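Local coordinates for uncharacterized protein DSY3957 (Desulfitobacterium hafniense, PDB 3HXL) that probably serves as the tail sheath subunit of a phage or prophage, the building block of the contractile sleeve around the tail tube, at residues 195-200 against 219-223; 37-41 against 188-192; 200-205 against 229-235; 248-252 against 263-267; 241-247 against 327-332. One frame throughout, in Å; residues are numbered along the deposited sequence.

Interaction 1. Residues 195-200 against 219-223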
# COMPACT_ATOMS: atom_id res chain seq x y z
N VAL A 195 -7.73 -7.40 -0.28
CA VAL A 195 -6.57 -6.91 -1.00
C VAL A 195 -6.09 -7.88 -2.07
O VAL A 195 -5.58 -7.48 -3.12
CB VAL A 195 -5.39 -6.60 -0.04
CG1 VAL A 195 -4.80 -7.89 0.51
CG2 VAL A 195 -4.33 -5.79 -0.78
N GLU A 196 -6.27 -9.17 -1.81
CA GLU A 196 -5.85 -10.20 -2.75
C GLU A 196 -6.45 -10.03 -4.14
O GLU A 196 -5.90 -10.49 -5.13
CB GLU A 196 -6.21 -11.59 -2.22
CG GLU A 196 -5.32 -12.67 -2.75
CD GLU A 196 -5.78 -14.06 -2.36
OE1 GLU A 196 -6.16 -14.25 -1.19
OE2 GLU A 196 -5.74 -14.95 -3.23
N ILE A 197 -7.60 -9.36 -4.20
CA ILE A 197 -8.28 -9.14 -5.46
C ILE A 197 -7.76 -7.90 -6.19
O ILE A 197 -8.04 -7.71 -7.37
CB ILE A 197 -9.80 -9.02 -5.22
CG1 ILE A 197 -10.30 -10.27 -4.49
CG2 ILE A 197 -10.53 -8.90 -6.55
CD1 ILE A 197 -11.71 -10.15 -3.98
N PHE A 198 -7.01 -7.05 -5.48
CA PHE A 198 -6.46 -5.84 -6.09
C PHE A 198 -5.06 -6.09 -6.63
O PHE A 198 -4.41 -7.07 -6.29
CB PHE A 198 -6.37 -4.70 -5.07
CG PHE A 198 -7.67 -3.99 -4.81
CD1 PHE A 198 -8.64 -4.55 -3.98
CD2 PHE A 198 -7.91 -2.74 -5.38
CE1 PHE A 198 -9.84 -3.88 -3.72
CE2 PHE A 198 -9.11 -2.06 -5.13
CZ PHE A 198 -10.07 -2.63 -4.30
N ASP A 199 -4.61 -5.20 -7.51
CA ASP A 199 -3.25 -5.31 -8.00
C ASP A 199 -2.48 -4.35 -7.11
O ASP A 199 -2.89 -3.20 -6.92
CB ASP A 199 -3.16 -4.93 -9.47
CG ASP A 199 -3.64 -6.04 -10.39
OD1 ASP A 199 -3.23 -7.21 -10.17
OD2 ASP A 199 -4.41 -5.76 -11.33
N PHE A 200 -1.38 -4.84 -6.54
CA PHE A 200 -0.54 -4.04 -5.65
C PHE A 200 0.87 -4.62 -5.63
O PHE A 200 1.12 -5.69 -6.16
CB PHE A 200 -1.14 -4.00 -4.24
CG PHE A 200 -1.15 -5.33 -3.53
CD1 PHE A 200 -0.12 -5.68 -2.66
CD2 PHE A 200 -2.19 -6.23 -3.74
CE1 PHE A 200 -0.12 -6.92 -2.01
CE2 PHE A 200 -2.19 -7.47 -3.10
CZ PHE A 200 -1.16 -7.81 -2.23
N PHE A 219 0.81 -15.45 4.06
CA PHE A 219 0.05 -14.81 2.99
C PHE A 219 0.99 -14.50 1.82
O PHE A 219 0.69 -14.81 0.67
CB PHE A 219 -0.59 -13.52 3.50
CG PHE A 219 -1.37 -12.77 2.46
CD1 PHE A 219 -2.63 -13.21 2.05
CD2 PHE A 219 -0.85 -11.61 1.89
CE1 PHE A 219 -3.35 -12.50 1.09
CE2 PHE A 219 -1.56 -10.89 0.93
CZ PHE A 219 -2.81 -11.34 0.52
N ALA A 220 2.13 -13.89 2.13
CA ALA A 220 3.11 -13.53 1.11
C ALA A 220 3.60 -14.76 0.35
O ALA A 220 3.69 -14.75 -0.88
CB ALA A 220 4.29 -12.80 1.75
N LYS A 221 3.92 -15.83 1.07
CA LYS A 221 4.42 -17.05 0.44
C LYS A 221 3.39 -17.66 -0.51
O LYS A 221 3.75 -18.14 -1.59
CB LYS A 221 4.80 -18.09 1.51
CG LYS A 221 5.98 -17.71 2.38
CD LYS A 221 6.23 -18.78 3.45
CE LYS A 221 7.42 -18.44 4.34
NZ LYS A 221 7.55 -19.39 5.49
N ARG A 222 2.13 -17.63 -0.10
CA ARG A 222 1.07 -18.21 -0.92
C ARG A 222 0.88 -17.43 -2.22
O ARG A 222 0.86 -18.01 -3.31
CB ARG A 222 -0.26 -18.25 -0.14
CG ARG A 222 -1.39 -18.90 -0.93
CD ARG A 222 -2.56 -19.25 -0.03
NE ARG A 222 -3.11 -18.08 0.67
CZ ARG A 222 -3.85 -17.14 0.09
NH1 ARG A 222 -4.29 -16.12 0.82
NH2 ARG A 222 -4.15 -17.22 -1.20
N LEU A 223 0.73 -16.11 -2.11
CA LEU A 223 0.57 -15.33 -3.33
C LEU A 223 1.79 -15.46 -4.24
O LEU A 223 1.65 -15.78 -5.42
CB LEU A 223 0.30 -13.86 -3.02
CG LEU A 223 -1.17 -13.43 -2.92
CD1 LEU A 223 -1.85 -14.10 -1.73
CD2 LEU A 223 -1.24 -11.91 -2.77
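Glu196 reaches out from the turn that follows helix 185-195 and meets Arg222 on helix 210-227, carboxylate against guanidinium. The two side chains cross at roughly a right angle, and their flat ends are twisted 54° apart, so the pairing is not a flat bidentate one. NH1 of Arg222 gives to OE1 of Glu196 at 3.3 Å and NH2 of Arg222 to OE2 of Glu196 at 3.4 Å; both bonds are fairly straight but weak by length. Glu196 gets there by running extended, with CG anti to the backbone N (chi1 -154°), whereas Arg222 bends at chi3 to turn its guanidinium edge toward the acid. The aliphatic part of Glu196 is used as well: its CG lies 3.9 Å from CD1 of Leu223.

Behind this partly exposed salt bridge the contact is buried and apolar. The Phe219 ring meets CG1 of Val195 at 4.0 Å from its CZ, an oblique approach, and puts its edge near CZ of Phe200. Leu223 spreads its two methyls between neighbours: CD1 sits over a face of its own helix neighbour Phe219, offset toward the rim, while CD2 comes within 4.1 Å of CZ of Phe200, the two side chains crossing about perpendicularly. Val195 CG2 rests on one face of the Phe200 ring.

A type I turn from Val195 to Phe198 shapes the connection, and Lys229 NZ bonds to the carbonyls of Glu196 and Phe198. The contact thus packs the link between helix 185-195 and strand 202-204 against helix 210-227, with strands 35-40 and 84-89 touching Val195, Phe198 and Phe200.

Interaction 2. Residues 37-41 against 188-192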
# COMPACT_ATOMS: atom_id res chain seq x y z
N SER A 37 -0.39 -1.03 0.04
CA SER A 37 -1.67 -1.25 0.72
C SER A 37 -1.41 -1.40 2.21
O SER A 37 -0.40 -1.96 2.63
CB SER A 37 -2.38 -2.51 0.21
OG SER A 37 -3.59 -2.69 0.93
N MSE A 38 -2.35 -0.91 3.01
CA MSE A 38 -2.16 -0.96 4.45
C MSE A 38 -3.46 -1.07 5.23
O MSE A 38 -4.43 -0.37 4.95
CB MSE A 38 -1.38 0.29 4.86
CG MSE A 38 -1.07 0.46 6.33
SE MSE A 38 0.24 1.91 6.56
CE MSE A 38 -0.77 3.31 5.62
N PRO A 39 -3.51 -1.99 6.20
CA PRO A 39 -4.71 -2.15 7.02
C PRO A 39 -4.54 -1.28 8.28
O PRO A 39 -3.55 -1.42 9.00
CB PRO A 39 -4.72 -3.65 7.32
CG PRO A 39 -3.26 -3.95 7.48
CD PRO A 39 -2.60 -3.14 6.36
N LEU A 40 -5.49 -0.39 8.55
CA LEU A 40 -5.38 0.48 9.71
C LEU A 40 -6.61 0.59 10.58
O LEU A 40 -7.74 0.40 10.13
CB LEU A 40 -5.00 1.91 9.29
CG LEU A 40 -3.63 2.20 8.67
CD1 LEU A 40 -3.49 3.70 8.46
CD2 LEU A 40 -2.54 1.68 9.58
N ILE A 41 -6.36 0.92 11.83
CA ILE A 41 -7.42 1.14 12.80
C ILE A 41 -7.55 2.66 12.81
O ILE A 41 -6.61 3.37 13.16
CB ILE A 41 -7.00 0.64 14.18
CG1 ILE A 41 -6.88 -0.89 14.14
CG2 ILE A 41 -8.02 1.10 15.23
CD1 ILE A 41 -6.18 -1.49 15.33
N TYR A 188 -8.29 -8.65 10.14
CA TYR A 188 -7.12 -8.71 9.26
C TYR A 188 -7.28 -9.80 8.21
O TYR A 188 -6.65 -9.75 7.15
CB TYR A 188 -5.85 -8.96 10.07
CG TYR A 188 -5.37 -7.74 10.82
CD1 TYR A 188 -5.86 -7.43 12.09
CD2 TYR A 188 -4.43 -6.87 10.25
CE1 TYR A 188 -5.43 -6.30 12.78
CE2 TYR A 188 -4.00 -5.74 10.93
CZ TYR A 188 -4.50 -5.46 12.19
OH TYR A 188 -4.06 -4.35 12.87
N ILE A 189 -8.12 -10.78 8.51
CA ILE A 189 -8.37 -11.85 7.56
C ILE A 189 -9.25 -11.28 6.46
O ILE A 189 -9.07 -11.59 5.28
CB ILE A 189 -9.08 -13.05 8.23
CG1 ILE A 189 -8.15 -13.68 9.27
CG2 ILE A 189 -9.49 -14.07 7.18
CD1 ILE A 189 -6.82 -14.17 8.69
N ASP A 190 -10.21 -10.44 6.84
CA ASP A 190 -11.10 -9.83 5.87
C ASP A 190 -10.26 -8.93 4.95
O ASP A 190 -10.45 -8.91 3.74
CB ASP A 190 -12.17 -8.99 6.58
CG ASP A 190 -12.93 -9.77 7.65
OD1 ASP A 190 -13.10 -10.99 7.48
OD2 ASP A 190 -13.36 -9.16 8.65
N TYR A 191 -9.32 -8.20 5.55
CA TYR A 191 -8.43 -7.33 4.78
C TYR A 191 -7.69 -8.11 3.70
O TYR A 191 -7.78 -7.80 2.52
CB TYR A 191 -7.39 -6.66 5.70
CG TYR A 191 -6.23 -6.02 4.95
CD1 TYR A 191 -6.44 -4.93 4.10
CD2 TYR A 191 -4.93 -6.51 5.09
CE1 TYR A 191 -5.37 -4.35 3.40
CE2 TYR A 191 -3.87 -5.93 4.39
CZ TYR A 191 -4.10 -4.86 3.55
OH TYR A 191 -3.04 -4.28 2.88
N LEU A 192 -6.94 -9.13 4.13
CA LEU A 192 -6.16 -9.94 3.19
C LEU A 192 -7.00 -10.47 2.04
O LEU A 192 -6.56 -10.50 0.90
CB LEU A 192 -5.49 -11.10 3.92
CG LEU A 192 -4.41 -10.68 4.93
CD1 LEU A 192 -3.90 -11.89 5.68
CD2 LEU A 192 -3.27 -9.99 4.18
O HOH W 1 -2.84 -2.54 11.47
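Pro39 lies flat against Tyr191, and this is the tight half of the contact. CB of the proline stands over the centre of the phenol ring, 3.6 Å from the centroid of the Tyr191 ring and only 9° off its normal, a well-centred CH-pi contact. CD of Pro39 continues along the same ring toward the hydroxyl end, at 3.6 Å from CZ of Tyr191. With CG anti to the backbone N (chi1 166°), Tyr191 sends its ring from the helix to the strand, where OH of Tyr191 donates to OG of Ser37 over a short 2.6 Å. The serine oxygen lies in the plane of the ring, at its edge. Since Ser37 OG is also hydrogen-bonded to the carbonyl of Leu86, this buried hydroxyl has partners on two elements, and the tyrosine is fixed by its face and its hydroxyl together.

Toward the other end the fit relaxes. CE2 of Tyr188 lies 4.0 Å from CG of Pro39, an oblique approach, and the tyrosine hydroxyl reaches the strand through a water. That water donates to the carbonyl O of Pro39 at 2.8 Å and lies 2.6 Å from OH of Tyr188, in the plane of the ring. Ile41, exposed beyond the strand, brings CD1 near the same hydroxyl, at 4.3 Å from Tyr188 OH.

Residues 188-192 of helix 185-195 run nearly antiparallel to residues 37-40 of the strand, at 159°, the two short axes 9.6 Å apart at their closest; the helix covers one face of the sheet. Met38, a selenomethionine, and Leu40 point to the other face, onto helix 73-78, while strands 84-89 and 202-204 flank the strand.

Interaction 3. Residues 200-205 against 229-235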
# COMPACT_ATOMS: atom_id res chain seq x y z
N PHE A 200 -1.38 -4.84 -6.54
CA PHE A 200 -0.54 -4.04 -5.65
C PHE A 200 0.87 -4.62 -5.63
O PHE A 200 1.12 -5.69 -6.16
CB PHE A 200 -1.14 -4.00 -4.24
CG PHE A 200 -1.15 -5.33 -3.53
CD1 PHE A 200 -0.12 -5.68 -2.66
CD2 PHE A 200 -2.19 -6.23 -3.74
CE1 PHE A 200 -0.12 -6.92 -2.01
CE2 PHE A 200 -2.19 -7.47 -3.10
CZ PHE A 200 -1.16 -7.81 -2.23
N ASN A 201 1.80 -3.89 -5.01
CA ASN A 201 3.18 -4.34 -4.95
C ASN A 201 3.61 -4.70 -3.54
O ASN A 201 4.23 -5.74 -3.32
CB ASN A 201 4.12 -3.24 -5.47
CG ASN A 201 3.82 -2.86 -6.90
OD1 ASN A 201 4.03 -3.65 -7.81
ND2 ASN A 201 3.31 -1.66 -7.10
N THR A 202 3.26 -3.84 -2.60
CA THR A 202 3.67 -4.06 -1.22
C THR A 202 2.58 -3.80 -0.19
O THR A 202 1.66 -3.01 -0.41
CB THR A 202 4.85 -3.16 -0.87
OG1 THR A 202 4.39 -1.81 -0.74
CG2 THR A 202 5.90 -3.22 -1.98
N ILE A 203 2.71 -4.48 0.94
CA ILE A 203 1.77 -4.31 2.05
C ILE A 203 2.56 -3.94 3.30
O ILE A 203 3.64 -4.47 3.53
CB ILE A 203 1.01 -5.61 2.35
CG1 ILE A 203 -0.03 -5.88 1.26
CG2 ILE A 203 0.36 -5.52 3.72
CD1 ILE A 203 -0.65 -7.28 1.32
N ALA A 204 2.03 -3.02 4.09
CA ALA A 204 2.68 -2.64 5.33
C ALA A 204 1.80 -3.12 6.48
O ALA A 204 0.57 -2.99 6.42
CB ALA A 204 2.86 -1.13 5.41
N LEU A 205 2.42 -3.69 7.50
CA LEU A 205 1.68 -4.13 8.69
C LEU A 205 2.28 -3.35 9.86
O LEU A 205 3.28 -3.76 10.43
CB LEU A 205 1.82 -5.64 8.92
CG LEU A 205 1.17 -6.16 10.22
CD1 LEU A 205 -0.30 -5.75 10.26
CD2 LEU A 205 1.31 -7.67 10.30
N LYS A 229 1.64 -14.42 -7.88
CA LYS A 229 1.34 -13.00 -7.69
C LYS A 229 2.46 -12.45 -6.81
O LYS A 229 2.38 -12.50 -5.59
CB LYS A 229 -0.02 -12.82 -7.01
CG LYS A 229 -0.52 -11.39 -7.07
CD LYS A 229 -1.84 -11.24 -6.34
CE LYS A 229 -2.35 -9.81 -6.48
NZ LYS A 229 -3.44 -9.53 -5.50
N LYS A 230 3.49 -11.92 -7.46
CA LYS A 230 4.65 -11.40 -6.75
C LYS A 230 4.43 -10.06 -6.05
O LYS A 230 4.24 -9.02 -6.69
CB LYS A 230 5.83 -11.32 -7.72
CG LYS A 230 6.12 -12.63 -8.45
CD LYS A 230 6.57 -13.75 -7.50
CE LYS A 230 6.82 -15.06 -8.27
NZ LYS A 230 7.41 -16.14 -7.41
N ILE A 231 4.44 -10.11 -4.73
CA ILE A 231 4.25 -8.95 -3.87
C ILE A 231 5.14 -9.13 -2.63
O ILE A 231 5.75 -10.18 -2.46
CB ILE A 231 2.77 -8.84 -3.40
CG1 ILE A 231 2.35 -10.12 -2.68
CG2 ILE A 231 1.84 -8.61 -4.59
CD1 ILE A 231 2.54 -10.06 -1.18
N GLN A 232 5.22 -8.10 -1.80
CA GLN A 232 5.98 -8.19 -0.56
C GLN A 232 5.20 -7.58 0.59
O GLN A 232 4.35 -6.71 0.39
CB GLN A 232 7.34 -7.48 -0.67
CG GLN A 232 8.43 -8.22 -1.45
CD GLN A 232 9.77 -7.48 -1.42
OE1 GLN A 232 9.87 -6.34 -1.87
NE2 GLN A 232 10.80 -8.13 -0.88
N VAL A 233 5.49 -8.07 1.79
CA VAL A 233 4.87 -7.56 3.00
C VAL A 233 6.01 -7.01 3.85
O VAL A 233 7.09 -7.60 3.92
CB VAL A 233 4.15 -8.68 3.81
CG1 VAL A 233 3.03 -9.27 2.98
CG2 VAL A 233 5.14 -9.74 4.22
N VAL A 234 5.76 -5.86 4.47
CA VAL A 234 6.74 -5.20 5.32
C VAL A 234 6.25 -5.23 6.76
O VAL A 234 5.24 -4.62 7.11
CB VAL A 234 6.94 -3.72 4.90
CG1 VAL A 234 7.98 -3.06 5.80
CG2 VAL A 234 7.38 -3.67 3.43
N LEU A 235 7.00 -5.95 7.59
CA LEU A 235 6.67 -6.12 9.00
C LEU A 235 7.69 -5.47 9.90
O LEU A 235 8.75 -5.02 9.44
CB LEU A 235 6.59 -7.61 9.34
CG LEU A 235 5.82 -8.50 8.37
CD1 LEU A 235 5.92 -9.95 8.83
CD2 LEU A 235 4.37 -8.06 8.30
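The Phe200 ring receives CG2 of Ile231 over one face, a CH-pi contact with that methyl 4.0 Å from the centroid of the Phe200 ring and shifted toward the rim. The extended Lys229 chain crosses the Phe200 side chain at about a right angle, with NZ placed obliquely to the ring, 3.4 Å from CE2 of Phe200; the ammonium itself is held by the carbonyls of Glu196 and Phe198.

Beyond these residues, strands 202-204 and 232-236 lie side by side as the parallel pair of a right-handed beta-alpha-beta unit whose crossover is helix 210-227. Thr202 pairs with Gln232, Ile203 with Val233 and Ala204 with Val234. Ile203 and Val233 face helix 210-227; Thr202, Ala204, Gln232 and Val234 line the opposite face, where helix 263-276 packs. On that side Thr202 OG1 bonds to the carbonyl of Ala271 and Gln232 NE2 to that of Glu244.

Four backbone bonds alternate between the strands: Gln232 N to Asn201 O, Ile203 N to Gln232 O, Val234 N to Ile203 O and Leu205 N to Val234 O. The shortest joins Val234 N and Ile203 O at 2.7 Å. At the far end CD2 of Leu235 touches CB of Leu205 at 3.6 Å.

Interaction 4. Residues 248-252 against 263-267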
# COMPACT_ATOMS: atom_id res chain seq x y z
N SER A 248 11.68 -7.00 7.08
CA SER A 248 11.53 -6.75 8.52
C SER A 248 12.27 -5.50 9.00
O SER A 248 13.50 -5.49 9.07
CB SER A 248 12.03 -7.96 9.31
OG SER A 248 11.86 -7.77 10.71
N VAL A 249 11.50 -4.47 9.34
CA VAL A 249 12.07 -3.21 9.82
C VAL A 249 12.40 -3.35 11.31
O VAL A 249 11.53 -3.67 12.12
CB VAL A 249 11.07 -2.05 9.64
CG1 VAL A 249 11.70 -0.73 10.06
CG2 VAL A 249 10.59 -2.00 8.20
N LYS A 250 13.66 -3.11 11.66
CA LYS A 250 14.13 -3.26 13.05
C LYS A 250 13.92 -2.03 13.93
O LYS A 250 13.45 -2.14 15.07
CB LYS A 250 15.62 -3.63 13.06
CG LYS A 250 16.16 -4.04 14.44
CD LYS A 250 17.65 -4.38 14.37
CE LYS A 250 18.17 -4.92 15.71
NZ LYS A 250 17.52 -6.21 16.10
N ASN A 251 14.29 -0.86 13.42
CA ASN A 251 14.16 0.36 14.19
C ASN A 251 13.32 1.43 13.50
O ASN A 251 12.83 1.24 12.38
CB ASN A 251 15.55 0.92 14.57
CG ASN A 251 16.40 1.30 13.37
OD1 ASN A 251 16.13 0.89 12.24
ND2 ASN A 251 17.46 2.06 13.61
N GLY A 252 13.13 2.55 14.19
CA GLY A 252 12.35 3.64 13.66
C GLY A 252 13.23 4.85 13.41
O GLY A 252 14.46 4.75 13.39
N ALA A 263 9.37 1.25 14.95
CA ALA A 263 9.65 0.38 13.81
C ALA A 263 8.33 0.01 13.15
O ALA A 263 8.22 -0.05 11.92
CB ALA A 263 10.38 -0.87 14.27
N ALA A 264 7.32 -0.25 13.98
CA ALA A 264 6.00 -0.61 13.46
C ALA A 264 5.46 0.51 12.56
O ALA A 264 4.91 0.25 11.49
CB ALA A 264 5.02 -0.86 14.61
N GLN A 265 5.60 1.75 13.00
CA GLN A 265 5.13 2.88 12.21
C GLN A 265 5.98 3.07 10.96
O GLN A 265 5.48 3.53 9.92
CB GLN A 265 5.17 4.17 13.03
CG GLN A 265 4.21 4.22 14.21
CD GLN A 265 4.38 5.50 14.99
OE1 GLN A 265 5.44 5.76 15.54
NE2 GLN A 265 3.32 6.32 15.04
N ALA A 266 7.26 2.74 11.08
CA ALA A 266 8.20 2.88 9.97
C ALA A 266 7.89 1.94 8.80
O ALA A 266 8.34 2.18 7.68
CB ALA A 266 9.63 2.65 10.47
N THR A 267 7.12 0.88 9.05
CA THR A 267 6.78 -0.05 7.98
C THR A 267 6.01 0.66 6.87
O THR A 267 6.07 0.27 5.71
CB THR A 267 5.91 -1.25 8.48
OG1 THR A 267 4.65 -0.76 8.96
CG2 THR A 267 6.62 -2.01 9.59
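Where strand 246-255 breaks into a loop its backbone runs past residues 263-267 of helix 263-276, closest where the CA of Gly252 and the CA of Ala263 are 4.2 Å apart. Small side chains permit this approach. The methyl of Ala263 points toward segment 248-252 and sits against main-chain carbonyls, its CB 3.4 Å from the O of Lys250 and 3.7 Å from the O of Val249. Next to it the carbonyl O of Asn251 takes a long CA-H...O contact, 3.6 Å from CA of Ala263.

Val249 supplies the apolar side chain from the strand. With CG1 anti to the backbone N (chi1 -176°), that branch lies against the helix, 4.0 Å from CB of Ala266, and the other branch, CG2, is 4.2 Å from CG2 of Thr267. The hydroxyl of Thr267 turns back into its own helix, where OG1 donates to the carbonyl O of Ala264 at 2.7 Å, and the methyl of Thr267 is the branch left facing the valine.

Polar groups of segment 248-252 work elsewhere: Lys250 forms a salt bridge with Glu311, and the side chain of Asn251 bonds to the backbone of Phe314 and Pro296. The contact packs helix 263-276 on strand 246-255 of the mixed sheet in the subtilisin-like region, where Val249 and Thr267 also touch Val234. With no conventional hydrogen bond between the segments, this part of the helix is seated by methyl groups on valine and on backbone carbonyls, an association resting on van der Waals contact.

Interaction 5. Residues 241-247 against 327-332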
# COMPACT_ATOMS: atom_id res chain seq x y z
N ALA A 241 10.81 -14.65 9.69
CA ALA A 241 10.11 -14.97 8.45
C ALA A 241 11.04 -15.70 7.48
O ALA A 241 10.61 -16.59 6.74
CB ALA A 241 9.56 -13.68 7.80
N ASP A 242 12.31 -15.30 7.47
CA ASP A 242 13.34 -15.91 6.61
C ASP A 242 12.80 -16.22 5.22
O ASP A 242 12.92 -17.34 4.71
CB ASP A 242 13.87 -17.18 7.30
CG ASP A 242 15.01 -17.85 6.54
OD1 ASP A 242 15.72 -17.16 5.77
OD2 ASP A 242 15.22 -19.06 6.75
N TYR A 243 12.20 -15.20 4.60
CA TYR A 243 11.60 -15.33 3.29
C TYR A 243 11.77 -14.03 2.49
O TYR A 243 11.60 -12.94 3.04
CB TYR A 243 10.12 -15.67 3.47
CG TYR A 243 9.36 -15.84 2.18
CD1 TYR A 243 9.78 -16.77 1.22
CD2 TYR A 243 8.23 -15.07 1.90
CE1 TYR A 243 9.09 -16.92 0.02
CE2 TYR A 243 7.53 -15.22 0.70
CZ TYR A 243 7.97 -16.15 -0.23
OH TYR A 243 7.32 -16.29 -1.42
N GLU A 244 12.10 -14.16 1.21
CA GLU A 244 12.32 -12.99 0.34
C GLU A 244 11.07 -12.14 0.13
O GLU A 244 11.14 -11.00 -0.33
CB GLU A 244 12.87 -13.41 -1.03
CG GLU A 244 11.91 -14.26 -1.87
CD GLU A 244 12.11 -15.75 -1.65
OE1 GLU A 244 12.70 -16.13 -0.62
OE2 GLU A 244 11.66 -16.54 -2.51
N GLY A 245 9.91 -12.70 0.48
CA GLY A 245 8.68 -11.96 0.31
C GLY A 245 8.37 -11.09 1.52
O GLY A 245 7.38 -10.36 1.53
N VAL A 246 9.23 -11.14 2.53
CA VAL A 246 9.01 -10.35 3.74
C VAL A 246 10.18 -9.46 4.14
O VAL A 246 11.31 -9.92 4.24
CB VAL A 246 8.70 -11.27 4.96
CG1 VAL A 246 8.53 -10.43 6.21
CG2 VAL A 246 7.45 -12.09 4.69
N ILE A 247 9.90 -8.18 4.35
CA ILE A 247 10.92 -7.24 4.79
C ILE A 247 10.64 -6.95 6.26
O ILE A 247 9.49 -6.70 6.63
CB ILE A 247 10.86 -5.91 3.98
CG1 ILE A 247 11.22 -6.18 2.52
CG2 ILE A 247 11.82 -4.89 4.59
CD1 ILE A 247 10.87 -5.03 1.56
N ILE A 327 17.44 -4.80 2.20
CA ILE A 327 17.31 -6.25 2.16
C ILE A 327 16.03 -6.77 2.79
O ILE A 327 15.38 -6.07 3.58
CB ILE A 327 18.49 -6.93 2.90
CG1 ILE A 327 18.54 -6.45 4.35
CG2 ILE A 327 19.79 -6.64 2.18
CD1 ILE A 327 19.53 -7.23 5.23
N ASN A 328 15.67 -8.00 2.43
CA ASN A 328 14.49 -8.65 2.98
C ASN A 328 14.99 -9.67 4.02
O ASN A 328 16.19 -9.76 4.28
CB ASN A 328 13.66 -9.32 1.87
CG ASN A 328 14.46 -10.27 1.01
OD1 ASN A 328 14.99 -11.28 1.49
ND2 ASN A 328 14.56 -9.97 -0.28
N THR A 329 14.07 -10.43 4.61
CA THR A 329 14.44 -11.38 5.66
C THR A 329 15.11 -12.69 5.26
O THR A 329 15.49 -13.47 6.14
CB THR A 329 13.22 -11.77 6.50
OG1 THR A 329 12.27 -12.43 5.67
CG2 THR A 329 12.58 -10.54 7.11
N LEU A 330 15.24 -12.96 3.97
CA LEU A 330 15.87 -14.21 3.56
C LEU A 330 17.31 -14.35 4.02
O LEU A 330 18.17 -13.55 3.62
CB LEU A 330 15.81 -14.38 2.04
CG LEU A 330 16.46 -15.67 1.53
CD1 LEU A 330 15.65 -16.89 2.01
CD2 LEU A 330 16.50 -15.64 0.01
N THR A 331 17.58 -15.36 4.84
CA THR A 331 18.94 -15.61 5.33
C THR A 331 19.40 -17.04 5.09
O THR A 331 20.60 -17.30 5.06
CB THR A 331 19.11 -15.32 6.85
OG1 THR A 331 18.20 -16.14 7.59
CG2 THR A 331 18.84 -13.85 7.15
N SER A 332 18.46 -17.97 4.92
CA SER A 332 18.81 -19.37 4.67
C SER A 332 19.04 -19.56 3.18
O SER A 332 18.17 -20.05 2.47
CB SER A 332 17.69 -20.30 5.14
OG SER A 332 17.43 -20.12 6.52
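This is a largely polar contact in which the loop before helix 344-364 is tied to the turn that leads into strand 246-255. Asp242 carries one end of it. Its OD1 takes two backbone N-H groups in succession: Thr331 N at 2.8 Å, nearly along the C-O axis, and Ser332 N at 3.0 Å on the syn side. The two N-H groups would favour the ionised acid. OD2 of Asp242 accepts from OG of Ser332 at an unusually short 2.5 Å. Placing CG anti to the backbone N (chi1 -176°) lets the acid reach the loop although its CB points away from it.

Thr329 holds the middle. Its N donates to the carbonyl O of Val246 at 2.8 Å, and its OG1 projects toward the backbone, 2.8 Å from the O of Tyr243 and 3.0 Å from the O of Val246. Leu330 lies alongside Glu244, both side chains pointing the same way, while the acid of Glu244 pairs with Lys337. CG1 of Ile247 meets CB of Asn328 at 4.0 Å, the two side chains crossing at about a right angle. The amide nitrogen of Asn328 bonds to the carbonyl of Phe341.

Each segment also carries a turn of its own: Tyr243 to Val246 form a type I beta turn, and OD1 of Asn328 accepts from N of Leu330, the hydrogen bond that defines an Asx turn.

Overall arrangement
From the N terminus, strand 35-40 first meets helix 185-195 in interaction 2, a closure across nearly 150 residues that joins the Gp18 domain III N-terminal region to the subtilisin-like region. Interactions 1 and 3 follow, crossing along the chain and sharing Phe200; together they tie helix 210-227 to the parallel strands 202-204 and 232-236 that it connects. Interaction 5 opens next and spans some 80 residues, enclosing the short closure of interaction 4, and both draw on strand 246-255. Interactions 2 to 5 all reach one mixed sheet, where neighbouring strands 35-40, 202-204, 232-236 and 246-255 connect them; interaction 1 packs against it, touching interactions 2, 3 and 5.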